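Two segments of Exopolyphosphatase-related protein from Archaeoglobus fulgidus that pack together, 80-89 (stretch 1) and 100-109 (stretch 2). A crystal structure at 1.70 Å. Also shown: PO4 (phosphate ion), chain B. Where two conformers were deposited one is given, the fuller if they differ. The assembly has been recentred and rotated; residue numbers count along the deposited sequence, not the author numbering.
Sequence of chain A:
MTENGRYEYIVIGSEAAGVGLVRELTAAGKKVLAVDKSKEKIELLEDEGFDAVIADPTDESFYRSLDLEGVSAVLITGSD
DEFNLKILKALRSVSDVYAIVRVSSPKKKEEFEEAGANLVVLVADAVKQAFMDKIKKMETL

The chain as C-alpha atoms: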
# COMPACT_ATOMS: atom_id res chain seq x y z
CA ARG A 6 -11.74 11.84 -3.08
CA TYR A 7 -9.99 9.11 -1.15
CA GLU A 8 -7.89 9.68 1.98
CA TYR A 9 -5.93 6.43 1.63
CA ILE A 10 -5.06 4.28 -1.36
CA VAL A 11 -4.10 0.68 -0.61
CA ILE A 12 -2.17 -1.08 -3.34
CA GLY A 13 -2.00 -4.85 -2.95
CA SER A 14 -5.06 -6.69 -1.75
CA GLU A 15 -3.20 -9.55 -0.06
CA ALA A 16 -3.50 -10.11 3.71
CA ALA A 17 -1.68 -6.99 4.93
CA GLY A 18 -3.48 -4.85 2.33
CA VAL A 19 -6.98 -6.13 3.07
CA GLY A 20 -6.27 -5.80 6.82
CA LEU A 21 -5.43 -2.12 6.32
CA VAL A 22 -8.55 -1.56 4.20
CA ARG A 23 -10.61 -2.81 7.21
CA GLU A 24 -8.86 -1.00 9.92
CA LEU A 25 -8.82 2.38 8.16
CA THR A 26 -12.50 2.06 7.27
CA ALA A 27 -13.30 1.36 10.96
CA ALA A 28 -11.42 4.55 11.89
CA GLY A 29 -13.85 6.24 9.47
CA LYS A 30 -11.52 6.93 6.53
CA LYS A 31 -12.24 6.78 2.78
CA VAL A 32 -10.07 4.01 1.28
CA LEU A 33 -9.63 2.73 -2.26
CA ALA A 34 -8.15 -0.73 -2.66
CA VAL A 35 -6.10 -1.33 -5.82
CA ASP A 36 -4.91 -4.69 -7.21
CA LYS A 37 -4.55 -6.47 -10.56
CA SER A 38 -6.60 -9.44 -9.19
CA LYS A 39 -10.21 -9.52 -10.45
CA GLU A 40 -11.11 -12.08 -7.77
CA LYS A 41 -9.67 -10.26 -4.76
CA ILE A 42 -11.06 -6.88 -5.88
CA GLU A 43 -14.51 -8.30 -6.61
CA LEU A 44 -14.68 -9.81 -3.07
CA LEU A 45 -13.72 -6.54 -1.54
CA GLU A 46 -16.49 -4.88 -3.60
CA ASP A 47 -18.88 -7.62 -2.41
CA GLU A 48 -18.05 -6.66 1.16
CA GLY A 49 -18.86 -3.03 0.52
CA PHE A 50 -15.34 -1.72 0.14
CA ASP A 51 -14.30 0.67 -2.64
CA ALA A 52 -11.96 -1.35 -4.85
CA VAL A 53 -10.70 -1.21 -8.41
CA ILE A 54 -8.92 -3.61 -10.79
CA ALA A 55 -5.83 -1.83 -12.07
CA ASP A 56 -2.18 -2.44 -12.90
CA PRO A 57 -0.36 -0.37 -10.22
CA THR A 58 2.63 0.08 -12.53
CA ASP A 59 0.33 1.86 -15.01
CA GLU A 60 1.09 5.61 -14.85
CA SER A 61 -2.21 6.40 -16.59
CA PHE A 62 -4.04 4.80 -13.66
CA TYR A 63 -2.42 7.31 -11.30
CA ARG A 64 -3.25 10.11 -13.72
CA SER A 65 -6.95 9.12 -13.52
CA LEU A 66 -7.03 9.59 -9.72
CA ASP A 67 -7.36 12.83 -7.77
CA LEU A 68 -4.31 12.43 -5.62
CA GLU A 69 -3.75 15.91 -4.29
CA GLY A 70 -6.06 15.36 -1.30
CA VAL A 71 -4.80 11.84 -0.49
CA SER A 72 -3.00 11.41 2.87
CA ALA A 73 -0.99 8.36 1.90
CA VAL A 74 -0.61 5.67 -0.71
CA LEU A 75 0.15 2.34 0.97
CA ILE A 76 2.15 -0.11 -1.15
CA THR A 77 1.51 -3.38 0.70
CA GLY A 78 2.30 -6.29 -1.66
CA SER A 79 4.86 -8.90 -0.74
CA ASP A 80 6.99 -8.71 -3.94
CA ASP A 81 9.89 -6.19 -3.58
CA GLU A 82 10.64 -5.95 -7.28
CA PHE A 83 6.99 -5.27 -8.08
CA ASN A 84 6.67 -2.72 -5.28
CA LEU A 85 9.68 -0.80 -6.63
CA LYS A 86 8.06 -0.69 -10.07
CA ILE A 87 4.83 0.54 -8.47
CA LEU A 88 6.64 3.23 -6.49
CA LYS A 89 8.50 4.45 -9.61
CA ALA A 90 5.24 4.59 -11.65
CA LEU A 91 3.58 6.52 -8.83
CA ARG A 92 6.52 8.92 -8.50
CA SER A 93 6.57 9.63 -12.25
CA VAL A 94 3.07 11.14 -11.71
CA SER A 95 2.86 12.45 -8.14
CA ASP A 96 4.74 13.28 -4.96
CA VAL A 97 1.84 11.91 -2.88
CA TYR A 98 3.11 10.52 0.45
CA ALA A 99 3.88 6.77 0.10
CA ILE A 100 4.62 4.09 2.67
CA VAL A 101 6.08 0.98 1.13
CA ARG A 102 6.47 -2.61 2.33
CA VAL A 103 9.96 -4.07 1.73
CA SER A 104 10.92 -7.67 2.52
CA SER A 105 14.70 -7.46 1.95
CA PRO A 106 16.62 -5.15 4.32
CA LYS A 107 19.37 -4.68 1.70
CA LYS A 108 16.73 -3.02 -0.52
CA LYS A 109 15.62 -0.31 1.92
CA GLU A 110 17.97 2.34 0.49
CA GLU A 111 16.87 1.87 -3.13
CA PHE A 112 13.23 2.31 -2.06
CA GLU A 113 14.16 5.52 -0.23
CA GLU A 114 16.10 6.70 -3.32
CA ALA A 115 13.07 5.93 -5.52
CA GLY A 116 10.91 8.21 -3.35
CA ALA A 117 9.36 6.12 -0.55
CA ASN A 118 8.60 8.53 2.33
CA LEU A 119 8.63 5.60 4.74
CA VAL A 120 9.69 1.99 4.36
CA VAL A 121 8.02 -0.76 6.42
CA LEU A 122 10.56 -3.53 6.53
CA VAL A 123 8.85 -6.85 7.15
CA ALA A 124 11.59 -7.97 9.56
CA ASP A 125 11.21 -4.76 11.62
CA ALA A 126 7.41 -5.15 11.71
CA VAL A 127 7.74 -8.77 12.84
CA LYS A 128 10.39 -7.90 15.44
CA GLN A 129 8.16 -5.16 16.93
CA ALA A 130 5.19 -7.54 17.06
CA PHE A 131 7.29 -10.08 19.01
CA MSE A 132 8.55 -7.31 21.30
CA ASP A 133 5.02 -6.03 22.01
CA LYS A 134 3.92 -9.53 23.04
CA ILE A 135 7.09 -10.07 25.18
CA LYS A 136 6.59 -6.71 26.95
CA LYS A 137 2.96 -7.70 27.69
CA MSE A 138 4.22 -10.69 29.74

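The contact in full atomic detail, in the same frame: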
# COMPACT_ATOMS: atom_id res chain seq x y z
N ASP A 80 5.95 -8.53 -2.90
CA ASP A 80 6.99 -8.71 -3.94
C ASP A 80 7.80 -7.41 -4.07
O ASP A 80 7.28 -6.43 -4.61
CB ASP A 80 6.26 -9.05 -5.25
CG ASP A 80 7.19 -9.29 -6.44
OD1 ASP A 80 8.28 -8.72 -6.54
OD2 ASP A 80 6.77 -10.07 -7.33
N ASP A 81 9.03 -7.39 -3.54
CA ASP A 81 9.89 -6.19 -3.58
C ASP A 81 10.06 -5.63 -4.98
O ASP A 81 9.92 -4.42 -5.19
CB ASP A 81 11.28 -6.47 -2.98
CG ASP A 81 11.25 -6.60 -1.46
OD1 ASP A 81 10.21 -6.29 -0.86
OD2 ASP A 81 12.29 -7.02 -0.86
N GLU A 82 10.35 -6.48 -5.95
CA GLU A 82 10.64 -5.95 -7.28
C GLU A 82 9.41 -5.27 -7.88
O GLU A 82 9.52 -4.19 -8.48
CB GLU A 82 11.24 -7.01 -8.20
CG GLU A 82 12.70 -7.38 -7.80
CD GLU A 82 13.61 -6.15 -7.60
OE1 GLU A 82 13.65 -5.26 -8.50
OE2 GLU A 82 14.29 -6.07 -6.54
N PHE A 83 8.25 -5.86 -7.63
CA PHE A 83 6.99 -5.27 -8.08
C PHE A 83 6.68 -3.97 -7.37
O PHE A 83 6.27 -2.98 -8.01
CB PHE A 83 5.82 -6.27 -7.94
CG PHE A 83 4.62 -5.92 -8.77
CD1 PHE A 83 4.74 -5.72 -10.15
CD2 PHE A 83 3.36 -5.81 -8.18
CE1 PHE A 83 3.63 -5.39 -10.91
CE2 PHE A 83 2.23 -5.49 -8.95
CZ PHE A 83 2.37 -5.28 -10.31
N ASN A 84 6.92 -3.93 -6.06
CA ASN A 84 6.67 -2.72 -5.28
C ASN A 84 7.55 -1.55 -5.74
O ASN A 84 7.12 -0.41 -5.73
CB ASN A 84 6.90 -2.98 -3.78
CG ASN A 84 5.77 -3.78 -3.15
OD1 ASN A 84 4.82 -4.20 -3.81
ND2 ASN A 84 5.89 -4.02 -1.85
N LEU A 85 8.77 -1.85 -6.18
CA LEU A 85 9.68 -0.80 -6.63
C LEU A 85 9.14 -0.23 -7.94
O LEU A 85 9.13 1.00 -8.14
CB LEU A 85 11.12 -1.34 -6.77
CG LEU A 85 12.19 -0.31 -7.09
CD1 LEU A 85 12.33 0.70 -5.92
CD2 LEU A 85 13.52 -0.99 -7.31
N LYS A 86 8.66 -1.12 -8.81
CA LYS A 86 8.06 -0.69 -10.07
C LYS A 86 6.82 0.17 -9.82
O LYS A 86 6.61 1.19 -10.51
CB LYS A 86 7.72 -1.90 -10.92
CG LYS A 86 8.91 -2.49 -11.62
CD LYS A 86 8.49 -3.74 -12.38
CE LYS A 86 9.46 -4.08 -13.50
NZ LYS A 86 10.85 -4.29 -12.99
N ILE A 87 6.03 -0.22 -8.81
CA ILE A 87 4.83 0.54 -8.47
C ILE A 87 5.21 1.93 -7.98
O ILE A 87 4.65 2.95 -8.42
CB ILE A 87 4.01 -0.19 -7.38
CG1 ILE A 87 3.40 -1.49 -7.94
CG2 ILE A 87 2.99 0.75 -6.77
CD1 ILE A 87 2.88 -2.40 -6.86
N LEU A 88 6.20 1.97 -7.09
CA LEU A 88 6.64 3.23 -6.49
C LEU A 88 7.18 4.17 -7.59
O LEU A 88 6.91 5.36 -7.57
CB LEU A 88 7.73 2.96 -5.45
CG LEU A 88 8.46 4.17 -4.85
CD1 LEU A 88 7.46 5.11 -4.15
CD2 LEU A 88 9.56 3.71 -3.87
N LYS A 89 7.94 3.62 -8.54
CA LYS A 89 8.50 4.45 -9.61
C LYS A 89 7.41 4.99 -10.53
O LYS A 89 7.50 6.15 -10.95
CB LYS A 89 9.53 3.65 -10.40
CG LYS A 89 10.86 3.49 -9.61
CD LYS A 89 11.88 2.61 -10.33
CE LYS A 89 13.12 2.44 -9.48
NZ LYS A 89 14.12 1.50 -10.06
N ILE A 100 3.98 4.96 1.68
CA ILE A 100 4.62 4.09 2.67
C ILE A 100 4.68 2.74 2.00
O ILE A 100 3.67 2.25 1.50
CB ILE A 100 3.81 3.97 3.95
CG1 ILE A 100 3.56 5.37 4.57
CG2 ILE A 100 4.53 3.01 4.94
CD1 ILE A 100 2.67 5.32 5.81
N VAL A 101 5.87 2.15 1.96
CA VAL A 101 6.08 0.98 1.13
C VAL A 101 6.62 -0.18 1.94
O VAL A 101 7.56 0.00 2.70
CB VAL A 101 7.06 1.31 -0.01
CG1 VAL A 101 7.09 0.19 -1.03
CG2 VAL A 101 6.68 2.65 -0.65
N ARG A 102 5.99 -1.34 1.77
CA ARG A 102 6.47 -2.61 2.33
C ARG A 102 7.68 -3.19 1.57
O ARG A 102 7.67 -3.30 0.34
CB ARG A 102 5.30 -3.60 2.34
CG ARG A 102 5.69 -4.97 2.87
CD ARG A 102 4.51 -5.91 2.61
NE ARG A 102 4.82 -7.26 3.01
CZ ARG A 102 3.90 -8.18 3.27
NH1 ARG A 102 2.60 -7.87 3.17
NH2 ARG A 102 4.29 -9.41 3.63
N VAL A 103 8.74 -3.52 2.31
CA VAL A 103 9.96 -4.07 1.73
C VAL A 103 10.32 -5.31 2.53
O VAL A 103 10.34 -5.28 3.75
CB VAL A 103 11.08 -3.01 1.76
CG1 VAL A 103 12.45 -3.59 1.30
CG2 VAL A 103 10.69 -1.83 0.88
N SER A 104 10.58 -6.42 1.84
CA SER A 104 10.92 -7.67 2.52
C SER A 104 12.42 -7.82 2.78
O SER A 104 12.83 -8.43 3.78
CB SER A 104 10.33 -8.88 1.76
OG SER A 104 11.13 -9.30 0.66
N SER A 105 13.25 -7.28 1.90
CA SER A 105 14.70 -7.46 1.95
C SER A 105 15.36 -6.23 2.56
O SER A 105 15.33 -5.17 1.94
CB SER A 105 15.19 -7.66 0.51
OG SER A 105 16.55 -8.01 0.46
N PRO A 106 15.97 -6.35 3.78
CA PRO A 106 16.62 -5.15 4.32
C PRO A 106 17.65 -4.50 3.40
O PRO A 106 17.79 -3.29 3.44
CB PRO A 106 17.32 -5.67 5.59
CG PRO A 106 16.53 -6.83 6.02
CD PRO A 106 15.82 -7.40 4.80
N LYS A 107 18.39 -5.28 2.60
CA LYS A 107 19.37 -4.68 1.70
C LYS A 107 18.76 -3.70 0.69
O LYS A 107 19.46 -2.84 0.14
CB LYS A 107 20.18 -5.76 0.96
CG LYS A 107 19.37 -6.51 -0.11
CD LYS A 107 20.22 -7.64 -0.71
CE LYS A 107 19.44 -8.46 -1.72
NZ LYS A 107 20.35 -9.28 -2.56
N LYS A 108 17.45 -3.83 0.47
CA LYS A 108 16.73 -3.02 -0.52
C LYS A 108 16.14 -1.73 0.02
O LYS A 108 15.60 -0.94 -0.75
CB LYS A 108 15.65 -3.87 -1.22
CG LYS A 108 16.25 -5.06 -1.99
CD LYS A 108 15.22 -5.83 -2.80
CE LYS A 108 15.92 -7.01 -3.51
NZ LYS A 108 15.04 -7.82 -4.40
N LYS A 109 16.26 -1.49 1.33
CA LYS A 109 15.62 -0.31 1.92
C LYS A 109 16.08 0.98 1.22
O LYS A 109 15.25 1.83 0.86
CB LYS A 109 15.85 -0.25 3.45
CG LYS A 109 15.12 0.89 4.15
CD LYS A 109 15.38 0.89 5.65
CE LYS A 109 15.00 2.22 6.31
NZ LYS A 109 15.34 2.28 7.76
P PO4 B . 0.81 -10.84 3.24
O1 PO4 B . 0.46 -9.40 3.47
O2 PO4 B . 2.28 -11.06 3.00
O3 PO4 B . 0.37 -11.68 4.41
O4 PO4 B . 0.09 -11.30 2.00
O HOH W 1 13.47 -8.97 -2.45
O HOH W 2 9.99 -9.72 -2.06

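Helix 81-89 packs against strand 100-103 and the loop that follows it, nearly antiparallel (160°), with the axes 8.5 Å apart at closest approach. The first turn of the helix therefore lies beside the end of the strand, where Asp81 and Val103 bring their CA atoms within 5.7 Å. Asp81, buried and covering the most surface, points toward the loop and binds the backbone as it leaves the strand: its OD1 accepts from Ser104 N (2.7 Å, nearly linear), and its OD2 accepts from Ser105 N (2.9 Å) and Ser104 OG (3.0 Å). One carboxylate thus satisfies two successive amides and a hydroxyl. Water 1 donates to Asp81 OD2 and accepts from Lys108 NZ, while water 2 links Asp81 N to Ser104 OG. Lys108, extended along its length, lays its CD 3.7 Å from Asp81 OD2 and ends in a salt bridge, NZ to Glu82 OE2 (2.9 Å); the CA-to-CB bond of Glu82 points away, but its carboxylate comes back to meet the lysine. One turn along the helix, Asn84 ND2 donates to Arg102 O (2.9 Å), tying the helix to the strand backbone. Val101 faces the helix with apolar branches, CG1 lying 4.2 Å from Asn84 CB and CG2 4.3 Å from Leu88 CD1. Behind this interface, Asp80 OD1 caps the helix by accepting from Phe83 N (3.1 Å).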